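Long-range contacts in berberine bridge enzyme-like 28 (PDB 5D79), which is a secreted FAD-dependent oxidoreductase of the berberine bridge enzyme-like family, involved in adaptation to salt stress: residues I160-P170 with V244-T252; F504-D515 with D522-N530. All blocks are in the same frame, centred on the assembly; numbering follows the deposited sequence.

Interaction 1: I160-P170 with V244-T252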
loop_
_atom_site.group_PDB
_atom_site.type_symbol
_atom_site.label_atom_id
_atom_site.label_comp_id
_atom_site.label_asym_id
_atom_site.label_seq_id
_atom_site.Cartn_x
_atom_site.Cartn_y
_atom_site.Cartn_z
ATOM N N ILE A 160 5.770 -18.098 -5.318
ATOM C CA ILE A 160 5.606 -18.108 -6.765
ATOM C C ILE A 160 6.931 -18.287 -7.514
ATOM O O ILE A 160 7.113 -19.261 -8.240
ATOM C CB ILE A 160 4.967 -16.811 -7.247
ATOM C CG1 ILE A 160 3.615 -16.599 -6.566
ATOM C CG2 ILE A 160 4.832 -16.836 -8.752
ATOM C CD1 ILE A 160 3.015 -15.233 -6.814
ATOM N N GLY A 161 7.852 -17.348 -7.325
ATOM C CA GLY A 161 9.068 -17.296 -8.112
ATOM C C GLY A 161 9.973 -18.505 -8.009
ATOM O O GLY A 161 10.631 -18.863 -8.982
ATOM N N LYS A 162 10.014 -19.129 -6.832
ATOM C CA LYS A 162 10.811 -20.342 -6.602
ATOM C C LYS A 162 10.193 -21.586 -7.248
ATOM O O LYS A 162 10.885 -22.578 -7.462
ATOM C CB LYS A 162 10.983 -20.594 -5.104
ATOM C CG LYS A 162 11.878 -19.610 -4.408
ATOM C CD LYS A 162 13.322 -19.998 -4.585
ATOM C CE LYS A 162 13.612 -21.338 -3.917
ATOM N NZ LYS A 162 15.036 -21.723 -4.064
ATOM N N THR A 163 8.891 -21.513 -7.548
ATOM C CA THR A 163 8.106 -22.635 -8.078
ATOM C C THR A 163 7.977 -22.623 -9.597
ATOM O O THR A 163 8.087 -23.657 -10.247
ATOM C CB THR A 163 6.672 -22.649 -7.495
ATOM O OG1 THR A 163 6.717 -22.574 -6.063
ATOM C CG2 THR A 163 5.936 -23.913 -7.922
ATOM N N THR A 164 7.713 -21.447 -10.151
ATOM C CA THR A 164 7.566 -21.295 -11.591
ATOM C C THR A 164 8.086 -19.953 -12.033
ATOM O O THR A 164 7.980 -18.982 -11.300
ATOM C CB THR A 164 6.113 -21.416 -12.044
ATOM O OG1 THR A 164 6.055 -21.263 -13.467
ATOM C CG2 THR A 164 5.244 -20.349 -11.381
ATOM N N LYS A 165 8.646 -19.905 -13.237
ATOM C CA LYS A 165 9.140 -18.658 -13.804
ATOM C C LYS A 165 8.126 -18.004 -14.766
ATOM O O LYS A 165 8.344 -16.892 -15.257
ATOM C CB LYS A 165 10.466 -18.909 -14.523
ATOM C CG LYS A 165 11.492 -19.625 -13.676
ATOM C CD LYS A 165 11.897 -18.791 -12.458
ATOM C CE LYS A 165 12.899 -19.531 -11.581
ATOM N NZ LYS A 165 13.066 -18.899 -10.244
ATOM N N SER A 166 7.017 -18.685 -15.033
ATOM C CA SER A 166 6.059 -18.186 -16.012
ATOM C C SER A 166 4.779 -17.612 -15.378
ATOM O O SER A 166 3.817 -17.311 -16.081
ATOM C CB SER A 166 5.702 -19.299 -17.008
ATOM O OG SER A 166 5.090 -20.401 -16.362
ATOM N N LEU A 167 4.766 -17.459 -14.058
ATOM C CA LEU A 167 3.634 -16.840 -13.380
ATOM C C LEU A 167 4.096 -15.746 -12.439
ATOM O O LEU A 167 5.247 -15.729 -12.003
ATOM C CB LEU A 167 2.820 -17.869 -12.598
ATOM C CG LEU A 167 2.011 -18.924 -13.353
ATOM C CD1 LEU A 167 1.171 -19.724 -12.364
ATOM C CD2 LEU A 167 1.148 -18.290 -14.413
ATOM N N ALA A 168 3.184 -14.834 -12.129
ATOM C CA ALA A 168 3.476 -13.693 -11.276
ATOM C C ALA A 168 2.220 -13.257 -10.537
ATOM O O ALA A 168 1.147 -13.834 -10.705
ATOM C CB ALA A 168 4.035 -12.527 -12.104
ATOM N N PHE A 169 2.349 -12.236 -9.709
ATOM C CA PHE A 169 1.172 -11.623 -9.160
ATOM C C PHE A 169 1.426 -10.131 -9.072
ATOM O O PHE A 169 2.500 -9.712 -8.653
ATOM C CB PHE A 169 0.805 -12.218 -7.797
ATOM C CG PHE A 169 -0.507 -11.716 -7.281
ATOM C CD1 PHE A 169 -1.695 -12.203 -7.800
ATOM C CD2 PHE A 169 -0.556 -10.717 -6.318
ATOM C CE1 PHE A 169 -2.908 -11.717 -7.358
ATOM C CE2 PHE A 169 -1.773 -10.225 -5.865
ATOM C CZ PHE A 169 -2.943 -10.725 -6.380
ATOM N N PRO A 170 0.436 -9.325 -9.494
ATOM C CA PRO A 170 0.567 -7.870 -9.537
ATOM C C PRO A 170 0.318 -7.208 -8.176
ATOM O O PRO A 170 -0.822 -6.885 -7.861
ATOM C CB PRO A 170 -0.504 -7.468 -10.548
ATOM C CG PRO A 170 -1.570 -8.503 -10.369
ATOM C CD PRO A 170 -0.856 -9.779 -10.046
ATOM N N VAL A 244 -5.966 -15.740 -4.638
ATOM C CA VAL A 244 -5.401 -14.961 -5.731
ATOM C C VAL A 244 -5.508 -15.667 -7.081
ATOM O O VAL A 244 -5.581 -16.894 -7.169
ATOM C CB VAL A 244 -3.907 -14.599 -5.461
ATOM C CG1 VAL A 244 -3.779 -13.787 -4.191
ATOM C CG2 VAL A 244 -3.040 -15.845 -5.389
ATOM N N LYS A 245 -5.546 -14.861 -8.134
ATOM C CA LYS A 245 -5.423 -15.356 -9.491
ATOM C C LYS A 245 -4.016 -15.024 -9.991
ATOM O O LYS A 245 -3.630 -13.860 -10.050
ATOM C CB LYS A 245 -6.494 -14.731 -10.394
ATOM C CG LYS A 245 -6.614 -15.381 -11.749
ATOM C CD LYS A 245 -6.947 -16.853 -11.594
ATOM C CE LYS A 245 -6.495 -17.641 -12.798
ATOM N NZ LYS A 245 -6.876 -19.063 -12.661
ATOM N N LEU A 246 -3.242 -16.050 -10.326
ATOM C CA LEU A 246 -1.881 -15.849 -10.827
ATOM C C LEU A 246 -1.891 -15.458 -12.307
ATOM O O LEU A 246 -2.678 -15.982 -13.086
ATOM C CB LEU A 246 -1.041 -17.110 -10.608
ATOM C CG LEU A 246 -0.905 -17.577 -9.147
ATOM C CD1 LEU A 246 -0.083 -18.862 -9.023
ATOM C CD2 LEU A 246 -0.342 -16.474 -8.233
ATOM N N VAL A 247 -1.023 -14.524 -12.687
ATOM C CA VAL A 247 -1.037 -13.978 -14.038
ATOM C C VAL A 247 0.195 -14.433 -14.792
ATOM O O VAL A 247 1.198 -14.807 -14.193
ATOM C CB VAL A 247 -1.119 -12.435 -14.036
ATOM C CG1 VAL A 247 -2.432 -11.977 -13.393
ATOM C CG2 VAL A 247 0.075 -11.831 -13.329
ATOM N N ASP A 248 0.116 -14.411 -16.114
ATOM C CA ASP A 248 1.168 -14.999 -16.925
ATOM C C ASP A 248 2.247 -13.986 -17.232
ATOM O O ASP A 248 1.975 -12.819 -17.479
ATOM C CB ASP A 248 0.601 -15.571 -18.228
ATOM C CG ASP A 248 -0.511 -16.577 -17.992
ATOM O OD1 ASP A 248 -0.227 -17.676 -17.488
ATOM O OD2 ASP A 248 -1.677 -16.274 -18.324
ATOM N N VAL A 249 3.480 -14.456 -17.194
ATOM C CA VAL A 249 4.616 -13.661 -17.593
ATOM C C VAL A 249 5.525 -14.554 -18.389
ATOM O O VAL A 249 5.568 -15.765 -18.175
ATOM C CB VAL A 249 5.409 -13.060 -16.379
ATOM C CG1 VAL A 249 4.655 -11.905 -15.740
ATOM C CG2 VAL A 249 5.745 -14.118 -15.346
ATOM N N PRO A 250 6.256 -13.969 -19.329
ATOM C CA PRO A 250 7.313 -14.733 -19.991
ATOM C C PRO A 250 8.474 -15.052 -19.043
ATOM O O PRO A 250 8.770 -14.294 -18.130
ATOM C CB PRO A 250 7.756 -13.803 -21.126
ATOM C CG PRO A 250 6.579 -12.920 -21.352
ATOM C CD PRO A 250 6.004 -12.689 -19.990
ATOM N N SER A 251 9.128 -16.180 -19.279
ATOM C CA SER A 251 10.290 -16.566 -18.512
ATOM C C SER A 251 11.404 -15.520 -18.661
ATOM O O SER A 251 12.298 -15.423 -17.822
ATOM C CB SER A 251 10.767 -17.952 -18.955
ATOM O OG SER A 251 9.676 -18.862 -19.018
ATOM N N THR A 252 11.337 -14.724 -19.725
ATOM C CA THR A 252 12.281 -13.626 -19.921
ATOM C C THR A 252 11.577 -12.281 -20.038
ATOM O O THR A 252 10.781 -12.063 -20.953
ATOM C CB THR A 252 13.136 -13.829 -21.186
ATOM O OG1 THR A 252 14.128 -14.831 -20.936
ATOM C CG2 THR A 252 13.822 -12.521 -21.589
HETATM O O HOH W 1 9.466 -14.751 -15.590
#

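Interaction 2: F504-D515 with D522-N530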
loop_
_atom_site.group_PDB
_atom_site.type_symbol
_atom_site.label_atom_id
_atom_site.label_comp_id
_atom_site.label_asym_id
_atom_site.label_seq_id
_atom_site.Cartn_x
_atom_site.Cartn_y
_atom_site.Cartn_z
ATOM N N PHE A 504 -17.712 5.974 -2.871
ATOM C CA PHE A 504 -17.895 6.163 -1.434
ATOM C C PHE A 504 -19.296 5.767 -0.936
ATOM O O PHE A 504 -19.420 5.132 0.111
ATOM C CB PHE A 504 -17.603 7.613 -1.042
ATOM C CG PHE A 504 -17.860 7.912 0.418
ATOM C CD1 PHE A 504 -17.011 7.411 1.405
ATOM C CD2 PHE A 504 -18.945 8.698 0.803
ATOM C CE1 PHE A 504 -17.240 7.687 2.746
ATOM C CE2 PHE A 504 -19.181 8.976 2.136
ATOM C CZ PHE A 504 -18.327 8.468 3.114
ATOM N N GLU A 505 -20.339 6.121 -1.689
ATOM C CA GLU A 505 -21.708 5.837 -1.256
ATOM C C GLU A 505 -21.965 4.339 -1.165
ATOM O O GLU A 505 -22.535 3.876 -0.180
ATOM C CB GLU A 505 -22.724 6.497 -2.184
ATOM C CG GLU A 505 -22.739 8.017 -2.066
ATOM C CD GLU A 505 -23.043 8.539 -0.647
ATOM O OE1 GLU A 505 -23.800 7.883 0.113
ATOM O OE2 GLU A 505 -22.514 9.621 -0.305
ATOM N N ARG A 506 -21.525 3.578 -2.166
ATOM C CA ARG A 506 -21.682 2.121 -2.113
ATOM C C ARG A 506 -20.980 1.506 -0.896
ATOM O O ARG A 506 -21.572 0.691 -0.183
ATOM C CB ARG A 506 -21.166 1.456 -3.391
ATOM C CG ARG A 506 -21.386 -0.051 -3.364
ATOM C CD ARG A 506 -20.992 -0.772 -4.643
ATOM N NE ARG A 506 -21.320 -2.193 -4.529
ATOM C CZ ARG A 506 -20.976 -3.128 -5.408
ATOM N NH1 ARG A 506 -20.290 -2.808 -6.490
ATOM N NH2 ARG A 506 -21.323 -4.388 -5.195
ATOM N N LEU A 507 -19.727 1.901 -0.665
ATOM C CA LEU A 507 -18.956 1.431 0.481
ATOM C C LEU A 507 -19.731 1.635 1.788
ATOM O O LEU A 507 -19.756 0.750 2.649
ATOM C CB LEU A 507 -17.606 2.151 0.546
ATOM C CG LEU A 507 -16.555 1.680 -0.452
ATOM C CD1 LEU A 507 -15.497 2.744 -0.656
ATOM C CD2 LEU A 507 -15.938 0.371 0.025
ATOM N N VAL A 508 -20.367 2.804 1.913
ATOM C CA VAL A 508 -21.182 3.155 3.080
ATOM C C VAL A 508 -22.420 2.266 3.180
ATOM O O VAL A 508 -22.801 1.840 4.274
ATOM C CB VAL A 508 -21.604 4.648 3.040
ATOM C CG1 VAL A 508 -22.875 4.891 3.834
ATOM C CG2 VAL A 508 -20.481 5.528 3.565
ATOM N N ARG A 509 -23.034 1.967 2.039
ATOM C CA ARG A 509 -24.157 1.037 2.021
ATOM C C ARG A 509 -23.688 -0.351 2.466
ATOM O O ARG A 509 -24.284 -0.965 3.360
ATOM C CB ARG A 509 -24.801 0.969 0.632
ATOM C CG ARG A 509 -25.357 2.299 0.111
ATOM C CD ARG A 509 -26.228 3.026 1.130
ATOM N NE ARG A 509 -27.036 4.084 0.512
ATOM C CZ ARG A 509 -26.665 5.356 0.404
ATOM N NH1 ARG A 509 -25.486 5.752 0.874
ATOM N NH2 ARG A 509 -27.471 6.234 -0.174
ATOM N N VAL A 510 -22.609 -0.835 1.859
ATOM C CA VAL A 510 -22.065 -2.140 2.227
ATOM C C VAL A 510 -21.687 -2.135 3.710
ATOM O O VAL A 510 -22.039 -3.055 4.449
ATOM C CB VAL A 510 -20.844 -2.530 1.354
ATOM C CG1 VAL A 510 -20.264 -3.851 1.818
ATOM C CG2 VAL A 510 -21.236 -2.621 -0.112
ATOM N N LYS A 511 -21.014 -1.071 4.145
ATOM C CA LYS A 511 -20.638 -0.907 5.551
ATOM C C LYS A 511 -21.843 -1.009 6.489
ATOM O O LYS A 511 -21.767 -1.621 7.555
ATOM C CB LYS A 511 -19.932 0.436 5.752
ATOM C CG LYS A 511 -19.742 0.862 7.197
ATOM C CD LYS A 511 -18.757 -0.013 7.954
ATOM C CE LYS A 511 -18.458 0.606 9.318
ATOM N NZ LYS A 511 -17.627 -0.230 10.230
ATOM N N THR A 512 -22.961 -0.426 6.083
ATOM C CA THR A 512 -24.140 -0.408 6.933
ATOM C C THR A 512 -24.774 -1.793 7.048
ATOM O O THR A 512 -25.288 -2.156 8.104
ATOM C CB THR A 512 -25.163 0.619 6.426
ATOM O OG1 THR A 512 -24.533 1.905 6.388
ATOM C CG2 THR A 512 -26.386 0.691 7.354
ATOM N N ARG A 513 -24.705 -2.591 5.992
ATOM C CA ARG A 513 -25.267 -3.940 6.068
ATOM C C ARG A 513 -24.372 -4.871 6.870
ATOM O O ARG A 513 -24.831 -5.519 7.806
ATOM C CB ARG A 513 -25.496 -4.529 4.671
ATOM C CG ARG A 513 -26.186 -5.889 4.681
ATOM C CD ARG A 513 -26.356 -6.451 3.277
ATOM N NE ARG A 513 -25.083 -6.804 2.650
ATOM C CZ ARG A 513 -24.548 -8.023 2.679
ATOM N NH1 ARG A 513 -25.184 -9.012 3.314
ATOM N NH2 ARG A 513 -23.376 -8.253 2.079
ATOM N N VAL A 514 -23.093 -4.915 6.512
ATOM C CA VAL A 514 -22.177 -5.934 7.028
ATOM C C VAL A 514 -21.677 -5.627 8.447
ATOM O O VAL A 514 -21.297 -6.542 9.187
ATOM C CB VAL A 514 -20.946 -6.137 6.061
ATOM C CG1 VAL A 514 -21.411 -6.251 4.625
ATOM C CG2 VAL A 514 -19.905 -5.023 6.194
ATOM N N ASP A 515 -21.696 -4.349 8.824
ATOM C CA ASP A 515 -21.183 -3.900 10.117
ATOM C C ASP A 515 -22.059 -2.794 10.699
ATOM O O ASP A 515 -21.618 -1.653 10.813
ATOM C CB ASP A 515 -19.732 -3.410 9.963
ATOM C CG ASP A 515 -19.072 -3.084 11.294
ATOM O OD1 ASP A 515 -19.616 -3.470 12.355
ATOM O OD2 ASP A 515 -18.000 -2.447 11.279
ATOM N N ASP A 522 -11.727 3.004 12.644
ATOM C CA ASP A 522 -10.537 3.753 13.045
ATOM C C ASP A 522 -10.784 5.240 12.799
ATOM O O ASP A 522 -11.934 5.672 12.662
ATOM C CB ASP A 522 -9.269 3.269 12.313
ATOM C CG ASP A 522 -9.454 3.108 10.811
ATOM O OD1 ASP A 522 -10.153 3.909 10.175
ATOM O OD2 ASP A 522 -8.866 2.172 10.248
ATOM N N GLU A 523 -9.712 6.019 12.724
ATOM C CA GLU A 523 -9.838 7.470 12.605
ATOM C C GLU A 523 -10.299 7.977 11.218
ATOM O O GLU A 523 -10.642 9.155 11.069
ATOM C CB GLU A 523 -8.502 8.115 12.984
ATOM C CG GLU A 523 -8.155 8.041 14.483
ATOM C CD GLU A 523 -7.745 6.648 14.960
ATOM O OE1 GLU A 523 -7.363 5.808 14.114
ATOM O OE2 GLU A 523 -7.807 6.402 16.186
ATOM N N GLN A 524 -10.311 7.093 10.218
ATOM C CA GLN A 524 -10.745 7.438 8.860
ATOM C C GLN A 524 -11.682 6.380 8.231
ATOM O O GLN A 524 -11.909 6.372 7.013
ATOM C CB GLN A 524 -9.526 7.638 7.952
ATOM C CG GLN A 524 -8.925 9.030 7.972
ATOM C CD GLN A 524 -7.887 9.235 6.873
ATOM O OE1 GLN A 524 -7.355 8.270 6.318
ATOM N NE2 GLN A 524 -7.600 10.496 6.547
ATOM N N SER A 525 -12.232 5.494 9.052
ATOM C CA SER A 525 -13.034 4.390 8.528
ATOM C C SER A 525 -14.321 4.871 7.831
ATOM O O SER A 525 -14.790 5.998 8.050
ATOM C CB SER A 525 -13.371 3.398 9.653
ATOM O OG SER A 525 -14.106 4.022 10.687
ATOM N N ILE A 526 -14.863 4.008 6.973
ATOM C CA ILE A 526 -16.101 4.279 6.257
ATOM C C ILE A 526 -17.239 4.367 7.262
ATOM O O ILE A 526 -17.379 3.476 8.105
ATOM C CB ILE A 526 -16.395 3.171 5.215
ATOM C CG1 ILE A 526 -15.262 3.064 4.183
ATOM C CG2 ILE A 526 -17.746 3.386 4.539
ATOM C CD1 ILE A 526 -15.089 4.287 3.303
ATOM N N PRO A 527 -18.051 5.446 7.194
ATOM C CA PRO A 527 -19.143 5.634 8.155
ATOM C C PRO A 527 -20.425 4.880 7.795
ATOM O O PRO A 527 -20.647 4.478 6.647
ATOM C CB PRO A 527 -19.384 7.141 8.100
ATOM C CG PRO A 527 -19.121 7.472 6.667
ATOM C CD PRO A 527 -17.937 6.600 6.282
ATOM N N LEU A 528 -21.268 4.689 8.799
ATOM C CA LEU A 528 -22.603 4.180 8.565
ATOM C C LEU A 528 -23.463 5.255 7.912
ATOM O O LEU A 528 -23.224 6.452 8.077
ATOM C CB LEU A 528 -23.247 3.719 9.873
ATOM C CG LEU A 528 -22.719 2.517 10.649
ATOM C CD1 LEU A 528 -23.350 2.537 12.026
ATOM C CD2 LEU A 528 -23.038 1.216 9.954
ATOM N N VAL A 529 -24.482 4.812 7.190
ATOM C CA VAL A 529 -25.412 5.694 6.504
ATOM C C VAL A 529 -26.315 6.479 7.477
ATOM O O VAL A 529 -26.487 6.097 8.642
ATOM C CB VAL A 529 -26.280 4.872 5.515
ATOM C CG1 VAL A 529 -27.483 4.288 6.223
ATOM C CG2 VAL A 529 -26.692 5.709 4.309
ATOM N N ASN A 530 -26.871 7.591 6.993
ATOM C CA ASN A 530 -27.810 8.403 7.771
ATOM C C ASN A 530 -29.232 7.846 7.696
ATOM O O ASN A 530 -29.786 7.373 8.692
ATOM C CB ASN A 530 -27.801 9.863 7.285
ATOM C CG ASN A 530 -26.728 10.723 7.967
ATOM O OD1 ASN A 530 -26.022 10.271 8.872
ATOM N ND2 ASN A 530 -26.607 11.975 7.520
#

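Interaction 1: I160-P170 with V244-T252
Ala168 and Val247 form an antiparallel hydrogen-bonded pair that ties the short strand 167-168 to the end of strand 238-248. Ala168 N donates to Val247 O at 2.9 Å, and Val247 N returns an almost straight bond to Ala168 O (3.0 Å, 170°). Beyond the non-hydrogen-bonded pair Leu167-Asp248, Val249 N donates to Ser166 O at 3.1 Å and lengthens the ladder by one bond. This adds a short strand to the antiparallel sheet of the FAD-binding PCMH-type region, where strand 238-248 also pairs with 144-148 and 202-208. Helix 153-163 leads into the new strand through an ST turn in which Ser166 N donates to Thr164 OG1.

The apolar contacts fall on both sides of the ladder. Leu246 divides its two methyls: CD1 meets Leu167 CD1 at 3.7 Å, the two side chains crossing at about a right angle, while CD2 slides past Ile160 CD1 of the helix at 3.9 Å. Ala168 CB packs against Val249 CG1 at 3.7 Å, and Trp336 of helix 336-343 touches both residues. Pro170 CD and Val247 CG2 meet tip to tip.

Aromatic contacts centre on Phe169. With CG anti to the backbone N (chi1 -173°), its ring reaches back to Val244, whose CG1 makes a CH-pi contact over one face, 4.2 Å from the centroid and 28° off the normal. Lys245 O lies in the ring plane at its edge, 3.4 Å from Phe169 CD1; this buried carbonyl has no hydrogen-bond partner in the model. Phe183 also meets the ring.

On the face of the sheet shared with Leu167, exposed Asp248 runs side by side with it, OD1 lying against CD2 while forming a salt bridge with Arg143.

Interaction 2: F504-D515 with D522-N530
Ile526 is pressed against helix 504-514 at the tight end of this contact. Its CG2 lies 3.6 Å from Val508 CG2 and also touches Lys511 CB, while CD1 passes beside Phe504. The Phe504 ring meets Pro527 obliquely, CZ lying 3.7 Å from CD, and carries Val508 CG2 over one face. Val508 CG2 also comes within 3.3 Å of Pro527 O, a buried carbonyl with no hydrogen-bond partner in the model. Lys511 bends at chi2 (68°), which lays its methylene chain along Ile526 O, CE being 3.3 Å from it, and brings its ammonium to the carboxylates of Asp515 and Asp518. Leu528 CD2 covers the last helical turn, packing on Thr512 CA and 3.3 Å from Asp515 O.

Thr512 supplies the hydrogen bond that joins the two segments. Its OG1 sits beside the backbone N (chi1 -58°), where it donates to Val508 O at 2.7 Å, one turn back, and accepts from Val529 N at 3.0 Å (161°). Val508 O thus takes two donors, Thr512 OG1 and Thr512 N, from opposite faces of its plane. A valine here, lacking the hydroxyl, would probably leave Val529 N without its acceptor and take one of the two donors from Val508 O, letting the tail lift from the helix.

The solvent side is looser. Val529 CG2 rests over one face of the Arg509 guanidinium, 3.6 Å from NH1, which is also bonded to Glu505 OE1 in a salt bridge.

The extended end of the modelled chain passes across the last helix of the berberine-like region. Phe500 of helix 488-500 touches both Leu507 and Ile526, and helix 222-227 packs against Leu507 and Val510.

Overall arrangement
Both contacts are mainly buried, yet they share no helix or strand: their centres lie 35 Å apart and their nearest atoms about 18 Å. Interaction 1 belongs to the FAD-binding PCMH-type region and joins strand to strand, so main-chain hydrogen bonds carry it and side chains fill in around them. Interaction 2, in the berberine-like region, sets an extended tail on a helix whose own backbone bonds are largely used internally; side-chain packing therefore dominates, with one hydroxyl serving as the polar link. In both, charged side chains sit at the exposed margin, paired outside the segments in interaction 1 and within the helix in interaction 2.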